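Deoxyribose-phosphate aldolase (Toxoplasma gondii, PDB 4EIV) is an enzyme of the aldolase class whose chain folds into a closed barrel of eight parallel strands surrounded by helices. Local coordinates at residues V47-A52 against A78-G83; D54-G59 against A82-C87; A88-P93 against D100-E105; F92-G97 against I121-M126. All blocks are in the same frame, centred on the assembly; numbering follows the deposited sequence. Where two conformers were deposited one is given.

Contact 1 of 4, residues V47-A52 against A78-G83; sequences VCKIAA and APEVAG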
# COMPACT_ATOMS: atom_id res chain seq x y z
N VAL A 47 0.40 -20.94 16.66
CA VAL A 47 0.70 -19.61 16.14
C VAL A 47 0.65 -19.62 14.61
O VAL A 47 0.06 -18.73 14.00
CB VAL A 47 2.09 -19.16 16.63
CG1 VAL A 47 2.56 -17.95 15.87
CG2 VAL A 47 2.05 -18.89 18.14
N CYS A 48 1.27 -20.63 14.01
CA CYS A 48 1.31 -20.74 12.55
C CYS A 48 -0.05 -20.86 11.89
O CYS A 48 -0.26 -20.32 10.81
CB CYS A 48 2.19 -21.91 12.11
SG CYS A 48 3.94 -21.61 12.33
N LYS A 49 -0.97 -21.56 12.54
CA LYS A 49 -2.31 -21.73 11.99
C LYS A 49 -3.05 -20.41 11.88
O LYS A 49 -3.70 -20.15 10.86
CB LYS A 49 -3.08 -22.75 12.83
CG LYS A 49 -2.59 -24.16 12.57
CD LYS A 49 -3.12 -25.17 13.58
CE LYS A 49 -2.47 -26.53 13.37
NZ LYS A 49 -2.86 -27.51 14.42
N ILE A 50 -2.94 -19.56 12.90
CA ILE A 50 -3.59 -18.24 12.87
C ILE A 50 -2.82 -17.30 11.90
O ILE A 50 -3.43 -16.54 11.16
CB ILE A 50 -3.75 -17.61 14.26
CG1 ILE A 50 -4.54 -18.55 15.17
CG2 ILE A 50 -4.40 -16.22 14.16
CD1 ILE A 50 -5.92 -18.93 14.65
N ALA A 51 -1.50 -17.41 11.87
CA ALA A 51 -0.69 -16.64 10.93
C ALA A 51 -1.05 -16.93 9.47
O ALA A 51 -1.20 -16.01 8.66
CB ALA A 51 0.82 -16.94 11.15
N ALA A 52 -1.26 -18.20 9.15
CA ALA A 52 -1.48 -18.64 7.78
C ALA A 52 -2.92 -18.64 7.30
O ALA A 52 -3.14 -18.85 6.11
CB ALA A 52 -0.87 -20.04 7.58
N ALA A 78 -1.24 -28.88 8.24
CA ALA A 78 -1.65 -27.49 8.00
C ALA A 78 -0.97 -26.98 6.73
O ALA A 78 -0.04 -26.18 6.81
CB ALA A 78 -1.27 -26.63 9.20
N PRO A 79 -1.45 -27.42 5.55
CA PRO A 79 -0.81 -27.03 4.28
C PRO A 79 -0.70 -25.52 4.02
O PRO A 79 0.19 -25.08 3.27
CB PRO A 79 -1.69 -27.71 3.21
CG PRO A 79 -2.94 -28.02 3.89
CD PRO A 79 -2.65 -28.24 5.32
N GLU A 80 -1.58 -24.75 4.64
CA GLU A 80 -1.58 -23.30 4.49
C GLU A 80 -0.30 -22.66 4.99
O GLU A 80 0.04 -21.54 4.58
CB GLU A 80 -2.78 -22.66 5.20
CG GLU A 80 -2.82 -22.75 6.73
CD GLU A 80 -3.41 -24.05 7.29
OE1 GLU A 80 -3.57 -25.05 6.53
OE2 GLU A 80 -3.70 -24.07 8.52
N VAL A 81 0.43 -23.35 5.87
CA VAL A 81 1.66 -22.78 6.42
C VAL A 81 2.76 -22.57 5.36
O VAL A 81 3.69 -21.79 5.57
CB VAL A 81 2.21 -23.53 7.66
CG1 VAL A 81 1.13 -23.60 8.75
CG2 VAL A 81 2.77 -24.90 7.32
N ALA A 82 2.64 -23.26 4.23
CA ALA A 82 3.58 -23.06 3.12
C ALA A 82 3.50 -21.61 2.61
O ALA A 82 4.45 -21.09 2.04
CB ALA A 82 3.27 -24.03 1.99
N GLY A 83 2.36 -20.97 2.86
CA GLY A 83 2.09 -19.61 2.39
C GLY A 83 2.51 -18.45 3.27
O GLY A 83 2.16 -17.30 2.98
O HOH W 1 -5.05 -21.81 9.20
O HOH W 2 -1.58 -19.47 3.73
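Ala52 and Val81 bring their CA atoms to within 5.4 Å of each other where the helical residues 47-52 pass the short 3-10 segment 79-83. The tightest side-chain approach is at Ala52, whose CB lies 3.4 Å from Glu80 CG. Alanine's small methyl lets Glu80 come this close: its CG stands between the backbone N and the carbonyl carbon (chi1 66°), and the chain then bends at chi2 (-84°). This folding lays the aliphatic part of the glutamate against the alanine and leaves the carboxylate at the margin of the contact. One turn earlier on the helix, Cys48 CB meets Val81 CG1 at 3.9 Å, and the same valine methyl lies 4.2 Å from Ala52 CB. Val81 thus meets two small residues of the helix with the one methyl, CG1.

Polar links run through water. Water 1 donates to Lys49 O and to Glu80 OE2, each at 2.7 Å, and ties the carboxylate to the helix backbone. Water 2 joins two backbone carbonyls in the same way, donating to Ala52 O at 2.9 Å and to Glu80 O at 2.8 Å.

Helix 67-74 covers the apolar side of the contact, with Ile70 and Leu74 on Cys48 and Leu74 also on Val81. On the flank of helix 41-52 toward the barrel, Val47 and Ala51 pack on Val32 of strand 30-34.

Contact 2 of 4, residues D54-G59 against A82-C87; sequences DPAIVG and AGIKVC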
# COMPACT_ATOMS: atom_id res chain seq x y z
N ASP A 54 -6.36 -17.44 5.81
CA ASP A 54 -6.57 -16.46 4.76
C ASP A 54 -7.29 -15.21 5.33
O ASP A 54 -8.29 -15.33 6.02
CB ASP A 54 -7.40 -17.14 3.65
CG ASP A 54 -7.44 -16.35 2.35
OD1 ASP A 54 -7.29 -15.13 2.35
OD2 ASP A 54 -7.70 -16.98 1.30
N PRO A 55 -6.75 -14.00 5.09
CA PRO A 55 -5.52 -13.64 4.39
C PRO A 55 -4.29 -13.81 5.29
O PRO A 55 -4.25 -13.30 6.41
CB PRO A 55 -5.74 -12.17 4.05
CG PRO A 55 -6.59 -11.66 5.13
CD PRO A 55 -7.53 -12.79 5.44
N ALA A 56 -3.30 -14.51 4.77
CA ALA A 56 -2.10 -14.79 5.54
C ALA A 56 -1.30 -13.55 5.84
O ALA A 56 -1.24 -12.61 5.03
CB ALA A 56 -1.23 -15.78 4.80
N ILE A 57 -0.65 -13.56 6.99
CA ILE A 57 0.28 -12.50 7.35
C ILE A 57 1.60 -12.76 6.62
O ILE A 57 1.71 -13.71 5.84
CB ILE A 57 0.47 -12.38 8.87
CG1 ILE A 57 1.15 -13.61 9.48
CG2 ILE A 57 -0.87 -12.05 9.55
CD1 ILE A 57 1.59 -13.44 10.93
N VAL A 58 2.61 -11.92 6.88
CA VAL A 58 3.87 -12.10 6.15
C VAL A 58 4.63 -13.37 6.59
O VAL A 58 5.10 -14.12 5.76
CB VAL A 58 4.82 -10.87 6.34
CG1 VAL A 58 6.09 -11.06 5.53
CG2 VAL A 58 4.10 -9.57 5.92
N GLY A 59 4.77 -13.56 7.88
CA GLY A 59 5.55 -14.67 8.38
C GLY A 59 5.54 -14.86 9.87
O GLY A 59 4.79 -14.21 10.62
N ALA A 82 2.64 -23.26 4.23
CA ALA A 82 3.58 -23.06 3.12
C ALA A 82 3.50 -21.61 2.61
O ALA A 82 4.45 -21.09 2.04
CB ALA A 82 3.27 -24.03 1.99
N GLY A 83 2.36 -20.97 2.86
CA GLY A 83 2.09 -19.61 2.39
C GLY A 83 2.51 -18.45 3.27
O GLY A 83 2.16 -17.30 2.98
N ILE A 84 3.20 -18.73 4.37
CA ILE A 84 3.80 -17.67 5.19
C ILE A 84 5.30 -17.91 5.16
O ILE A 84 5.76 -19.03 4.93
CB ILE A 84 3.30 -17.62 6.64
CG1 ILE A 84 3.61 -18.92 7.40
CG2 ILE A 84 1.81 -17.29 6.68
CD1 ILE A 84 3.26 -18.86 8.91
N LYS A 85 6.06 -16.84 5.36
CA LYS A 85 7.50 -16.94 5.43
C LYS A 85 7.92 -17.39 6.82
O LYS A 85 7.21 -17.15 7.81
CB LYS A 85 8.15 -15.59 5.18
CG LYS A 85 8.13 -15.10 3.77
CD LYS A 85 8.75 -13.72 3.75
CE LYS A 85 9.19 -13.25 2.39
NZ LYS A 85 9.75 -11.88 2.52
N VAL A 86 9.05 -18.08 6.89
CA VAL A 86 9.67 -18.48 8.14
C VAL A 86 10.94 -17.62 8.29
O VAL A 86 11.84 -17.67 7.45
CB VAL A 86 9.98 -19.99 8.21
CG1 VAL A 86 10.74 -20.32 9.47
CG2 VAL A 86 8.68 -20.80 8.14
N CYS A 87 10.99 -16.81 9.34
CA CYS A 87 12.17 -16.00 9.61
C CYS A 87 12.86 -16.57 10.84
O CYS A 87 12.27 -16.67 11.91
CB CYS A 87 11.81 -14.54 9.81
SG CYS A 87 13.26 -13.52 10.10
O HOH W 3 1.97 -14.55 3.24
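Val58 and Lys85 join two neighbouring strands of the parallel eight-stranded beta/alpha barrel, where strands 59-62 and 85-90 begin to run together. The parallel bridge pairs Gly59 with Lys85, their CA atoms 4.2 Å apart.

The direct polar link is the backbone bond from Lys85 N to Val58 O, 2.9 Å long and nearly straight at 170°. The N-H lies in the carbonyl plane on a lone pair, with a C=O...N angle of 143°. Just before the strands pair, water 3 takes over, donating to Ile57 O at 2.7 Å and to Gly83 O at 2.8 Å. The ammonium of Lys85 serves the next strand, where NZ forms a salt bridge with Glu116.

The apolar contacts gather round Ile84. With CG1 between the backbone N and the carbonyl carbon (chi1 61°), CG2 lies anti to the latter and reaches Ala56 CB at 3.9 Å and Ile57 O at 3.7 Å. Ala51 and Ala52 of helix 41-52 also touch this isoleucine, so a bulky branched residue meets small ones. The side chains of Val58 and Lys85 run alongside each other, Val58 CG1 4.2 Å from Lys85 CD, the lysine methylenes giving the valine an apolar neighbour.

Glycine suits position 59 because a beta carbon would run into the adjoining strand: Gly59 CA already lies 3.0 Å from Lys85 O.

Contact 3 of 4, residues A88-P93 against D100-E105; sequences AAVNFP and DTVSLE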
# COMPACT_ATOMS: atom_id res chain seq x y z
N ALA A 88 14.11 -17.00 10.65
CA ALA A 88 14.89 -17.64 11.70
C ALA A 88 15.68 -16.60 12.50
O ALA A 88 16.47 -15.84 11.91
CB ALA A 88 15.85 -18.65 11.10
N ALA A 89 15.49 -16.62 13.82
CA ALA A 89 16.13 -15.68 14.74
C ALA A 89 17.49 -16.24 15.17
O ALA A 89 17.57 -17.24 15.87
CB ALA A 89 15.20 -15.45 15.93
N VAL A 90 18.56 -15.58 14.73
CA VAL A 90 19.94 -16.03 15.01
C VAL A 90 20.61 -15.06 15.98
O VAL A 90 20.27 -13.88 16.05
CB VAL A 90 20.78 -16.22 13.72
CG1 VAL A 90 20.05 -17.21 12.78
CG2 VAL A 90 21.05 -14.90 13.01
N ASN A 91 21.54 -15.60 16.77
CA ASN A 91 22.22 -14.88 17.86
C ASN A 91 21.27 -14.54 19.02
O ASN A 91 21.54 -13.62 19.75
CB ASN A 91 22.96 -13.63 17.38
CG ASN A 91 24.23 -13.34 18.17
OD1 ASN A 91 24.74 -14.18 18.94
ND2 ASN A 91 24.77 -12.13 17.99
N PHE A 92 20.17 -15.27 19.12
CA PHE A 92 19.19 -15.07 20.17
C PHE A 92 19.50 -16.00 21.34
O PHE A 92 20.06 -17.08 21.17
CB PHE A 92 17.76 -15.37 19.66
CG PHE A 92 17.05 -14.19 19.02
CD1 PHE A 92 15.84 -13.74 19.52
CD2 PHE A 92 17.60 -13.57 17.90
CE1 PHE A 92 15.18 -12.67 18.94
CE2 PHE A 92 16.94 -12.49 17.29
CZ PHE A 92 15.75 -12.05 17.83
N PRO A 93 19.06 -15.61 22.55
CA PRO A 93 18.31 -14.39 22.88
C PRO A 93 19.17 -13.23 23.37
O PRO A 93 18.61 -12.16 23.62
CB PRO A 93 17.40 -14.86 24.03
CG PRO A 93 18.23 -15.87 24.75
CD PRO A 93 19.10 -16.53 23.70
N ASP A 100 31.25 -16.32 13.44
CA ASP A 100 31.20 -17.70 12.97
C ASP A 100 30.07 -18.54 13.56
O ASP A 100 29.42 -19.31 12.83
CB ASP A 100 32.54 -18.42 13.18
CG ASP A 100 33.65 -17.93 12.22
OD1 ASP A 100 33.37 -17.24 11.21
OD2 ASP A 100 34.82 -18.26 12.48
N THR A 101 29.79 -18.39 14.86
CA THR A 101 28.73 -19.20 15.46
C THR A 101 27.38 -18.75 14.92
O THR A 101 26.50 -19.58 14.66
CB THR A 101 28.70 -19.21 17.01
OG1 THR A 101 28.33 -17.92 17.51
CG2 THR A 101 30.03 -19.62 17.60
N VAL A 102 27.20 -17.45 14.72
CA VAL A 102 25.94 -16.93 14.20
C VAL A 102 25.78 -17.32 12.72
O VAL A 102 24.69 -17.69 12.28
CB VAL A 102 25.80 -15.42 14.41
CG1 VAL A 102 24.45 -14.95 13.93
CG2 VAL A 102 25.97 -15.08 15.90
N SER A 103 26.85 -17.25 11.96
CA SER A 103 26.79 -17.69 10.58
C SER A 103 26.35 -19.16 10.49
O SER A 103 25.55 -19.52 9.64
CB SER A 103 28.11 -17.46 9.90
OG SER A 103 28.34 -16.07 9.79
N LEU A 104 26.86 -20.00 11.40
CA LEU A 104 26.48 -21.43 11.40
C LEU A 104 24.98 -21.63 11.68
O LEU A 104 24.34 -22.49 11.07
CB LEU A 104 27.40 -22.24 12.35
CG LEU A 104 28.85 -22.45 11.87
CD1 LEU A 104 29.71 -23.09 12.95
CD2 LEU A 104 28.97 -23.27 10.57
N GLU A 105 24.40 -20.84 12.59
CA GLU A 105 22.96 -20.88 12.84
C GLU A 105 22.19 -20.52 11.56
O GLU A 105 21.21 -21.17 11.21
CB GLU A 105 22.51 -19.89 13.90
CG GLU A 105 23.07 -20.06 15.27
CD GLU A 105 22.38 -19.11 16.19
OE1 GLU A 105 21.22 -19.38 16.55
OE2 GLU A 105 22.97 -18.07 16.53
O HOH W 4 19.32 -17.94 17.80
O HOH W 5 22.12 -18.12 19.51
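Asn91 and Glu105 provide the direct polar bond between the end of a barrel strand and the helix that follows it. Asn91 N donates to Glu105 OE2 at 2.9 Å, meeting the oxygen on its syn side, 31° out of the carboxylate plane. A glutamate suits this place because its chain, extended beyond CG, spans from the helix to the backbone. Two waters widen the link. Water 4 sits among Ala89 O, Phe92 N and Glu105 OE1, and water 5 lies between Phe92 O and Glu105 OE2.

The apolar contacts centre on Val102. Its CG1, anti to the backbone N (chi1 -177°), meets Val90 CG2 at 3.5 Å. Its CG2 abuts the amide of Asn91, 3.3 Å from CG, their side chains crossing at about a right angle. OD1 accepts from Gly97 N and ND2 donates to Leu120 O, which fixes how the amide is turned. Val90 CG1 lies 3.8 Å from Glu105 CB.

Strand 88-90 and helix 100-105 run antiparallel (168°), their axes 8.9 Å apart, within the beta-alpha-beta unit that continues into strand 116-120. That strand supplies Ile117 and Cys119 beside Val90, while Leu140 and Val144 of helix 130-148 cover Val102.

Contact 4 of 4, residues F92-G97 against I121-M126; sequences FPEGTG and IDWRRM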
# COMPACT_ATOMS: atom_id res chain seq x y z
N PHE A 92 20.17 -15.27 19.12
CA PHE A 92 19.19 -15.07 20.17
C PHE A 92 19.50 -16.00 21.34
O PHE A 92 20.06 -17.08 21.17
CB PHE A 92 17.76 -15.37 19.66
CG PHE A 92 17.05 -14.19 19.02
CD1 PHE A 92 15.84 -13.74 19.52
CD2 PHE A 92 17.60 -13.57 17.90
CE1 PHE A 92 15.18 -12.67 18.94
CE2 PHE A 92 16.94 -12.49 17.29
CZ PHE A 92 15.75 -12.05 17.83
N PRO A 93 19.06 -15.61 22.55
CA PRO A 93 18.31 -14.39 22.88
C PRO A 93 19.17 -13.23 23.37
O PRO A 93 18.61 -12.16 23.62
CB PRO A 93 17.40 -14.86 24.03
CG PRO A 93 18.23 -15.87 24.75
CD PRO A 93 19.10 -16.53 23.70
N GLU A 94 20.48 -13.43 23.54
CA GLU A 94 21.35 -12.44 24.18
C GLU A 94 22.40 -11.76 23.33
O GLU A 94 23.07 -10.83 23.83
CB GLU A 94 22.01 -13.05 25.43
CG GLU A 94 21.04 -13.45 26.52
CD GLU A 94 20.30 -12.27 27.17
OE1 GLU A 94 20.67 -11.11 26.94
OE2 GLU A 94 19.37 -12.51 27.96
N GLY A 95 22.59 -12.19 22.08
CA GLY A 95 23.56 -11.52 21.19
C GLY A 95 25.00 -11.81 21.56
O GLY A 95 25.86 -10.97 21.33
N THR A 96 25.24 -12.98 22.15
CA THR A 96 26.54 -13.39 22.68
C THR A 96 27.39 -14.27 21.76
O THR A 96 28.42 -14.78 22.17
CB THR A 96 26.32 -14.14 24.02
OG1 THR A 96 25.31 -15.16 23.85
CG2 THR A 96 25.87 -13.19 25.11
N GLY A 97 26.93 -14.49 20.54
CA GLY A 97 27.70 -15.30 19.60
C GLY A 97 28.88 -14.58 18.95
O GLY A 97 29.15 -13.41 19.18
N ILE A 121 22.19 -8.20 17.47
CA ILE A 121 23.53 -7.71 17.70
C ILE A 121 23.97 -7.91 19.15
O ILE A 121 23.14 -8.10 20.05
CB ILE A 121 23.68 -6.20 17.31
CG1 ILE A 121 22.84 -5.29 18.21
CG2 ILE A 121 23.34 -5.99 15.84
CD1 ILE A 121 23.20 -3.79 18.10
N ASP A 122 25.27 -7.75 19.40
CA ASP A 122 25.81 -7.76 20.76
C ASP A 122 25.63 -6.32 21.26
O ASP A 122 26.56 -5.51 21.31
CB ASP A 122 27.29 -8.20 20.76
CG ASP A 122 27.80 -8.59 22.14
OD1 ASP A 122 27.10 -8.34 23.17
OD2 ASP A 122 28.92 -9.16 22.21
N TRP A 123 24.41 -6.01 21.67
CA TRP A 123 24.04 -4.65 22.03
C TRP A 123 24.77 -4.16 23.28
O TRP A 123 25.03 -2.98 23.44
CB TRP A 123 22.51 -4.54 22.22
CG TRP A 123 21.95 -5.56 23.16
CD1 TRP A 123 21.44 -6.82 22.85
CD2 TRP A 123 21.82 -5.41 24.56
NE1 TRP A 123 21.04 -7.44 23.98
CE2 TRP A 123 21.24 -6.60 25.05
CE3 TRP A 123 22.15 -4.40 25.45
CZ2 TRP A 123 20.99 -6.80 26.39
CZ3 TRP A 123 21.87 -4.58 26.79
CH2 TRP A 123 21.31 -5.77 27.25
N ARG A 124 25.16 -5.10 24.14
CA ARG A 124 25.87 -4.71 25.36
C ARG A 124 27.18 -4.02 25.06
O ARG A 124 27.64 -3.14 25.82
CB ARG A 124 26.11 -5.95 26.24
CG ARG A 124 24.88 -6.46 26.92
CD ARG A 124 25.20 -7.71 27.74
NE ARG A 124 24.03 -8.22 28.42
CZ ARG A 124 23.11 -9.01 27.89
NH1 ARG A 124 23.24 -9.45 26.64
NH2 ARG A 124 22.07 -9.39 28.63
N ARG A 125 27.82 -4.40 23.96
CA ARG A 125 29.12 -3.83 23.64
C ARG A 125 29.09 -2.32 23.44
O ARG A 125 30.07 -1.63 23.73
CB ARG A 125 29.68 -4.51 22.40
CG ARG A 125 29.91 -6.00 22.53
CD ARG A 125 31.07 -6.32 23.43
NE ARG A 125 31.27 -7.77 23.54
CZ ARG A 125 32.32 -8.32 24.12
NH1 ARG A 125 32.45 -9.65 24.18
NH2 ARG A 125 33.28 -7.55 24.62
N MET A 126 27.96 -1.81 22.98
CA MET A 126 27.78 -0.37 22.78
C MET A 126 27.86 0.41 24.10
O MET A 126 28.23 1.59 24.12
CB MET A 126 26.44 -0.10 22.11
CG MET A 126 26.28 -0.72 20.74
SD MET A 126 27.44 -0.15 19.49
CE MET A 126 26.80 1.51 19.32
O HOH W 6 19.20 -9.52 24.81
O HOH W 7 24.56 -8.33 24.11
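Glu94 OE1 is gripped by both terminal nitrogens of Arg124, NH2 at 2.8 Å and NH1 at 3.1 Å. The acceptor lies almost exactly in the guanidinium plane, but the arginine approaches end-on from one face of the carboxylate, with the two planes turned 53° apart. In this salt bridge the bond from NH2 is the straighter, at 153° against 137° for NH1. Water 6 sits among Glu94 OE1, Pro93 O and Trp123 NE1, whose N-H it accepts. Glu94 reaches the arginine by bending at chi2, whereas Arg124 runs extended from CG to NE. Trp123 lies against its neighbour: the indole atom CZ2 stands 3.3 Å above the guanidinium of Arg124, over its centre, and Arg124 CG rests 3.5 Å above the indole plane toward the rim. The broad indole gives the arginine a surface to lie against, which probably limits the movement of the guanidinium.

The two segments follow the C-terminal ends of adjacent strands, 85-90 and 116-120, the second leading into a short helix; active sites of beta/alpha barrels are found at this end. Gly95 comes closest to Asp122, itself the centre of an inverse gamma turn. Glycine suits position 95 because phi is positive and a beta carbon would run into Ile121 O, already 3.6 Å from Gly95 CA. Its carbonyl O receives a CA-H...O contact from Asp122 CA at 3.3 Å. Asp122 turns its own charge to Arg125, whose NE donates to OD2. Water 7 donates to Glu94 O and to Asp122 OD1, 2.7 Å away.

Following the chain from the N terminus, contact 1 closes the loop from helix 41-52 round strand 59-62 and helix 67-74 to the turn before strand 85-90. Contact 2 closes an overlapping loop: it opens just after helix 41-52 and ends on the same stretch, sharing Ala82 and Gly83, and the two touch through Ala51, Ala52, Ala56, Ile57 and Ile84. Strand 85-90 then leads to contact 3, in series, which closes the short loop to helix 99-111. Contact 4 starts from the same stretch, sharing Phe92 and Pro93, and spans that helix and strand 116-120. Contacts 1 and 4 lie on opposite sides of the chain's centre, about 31 Å between centres.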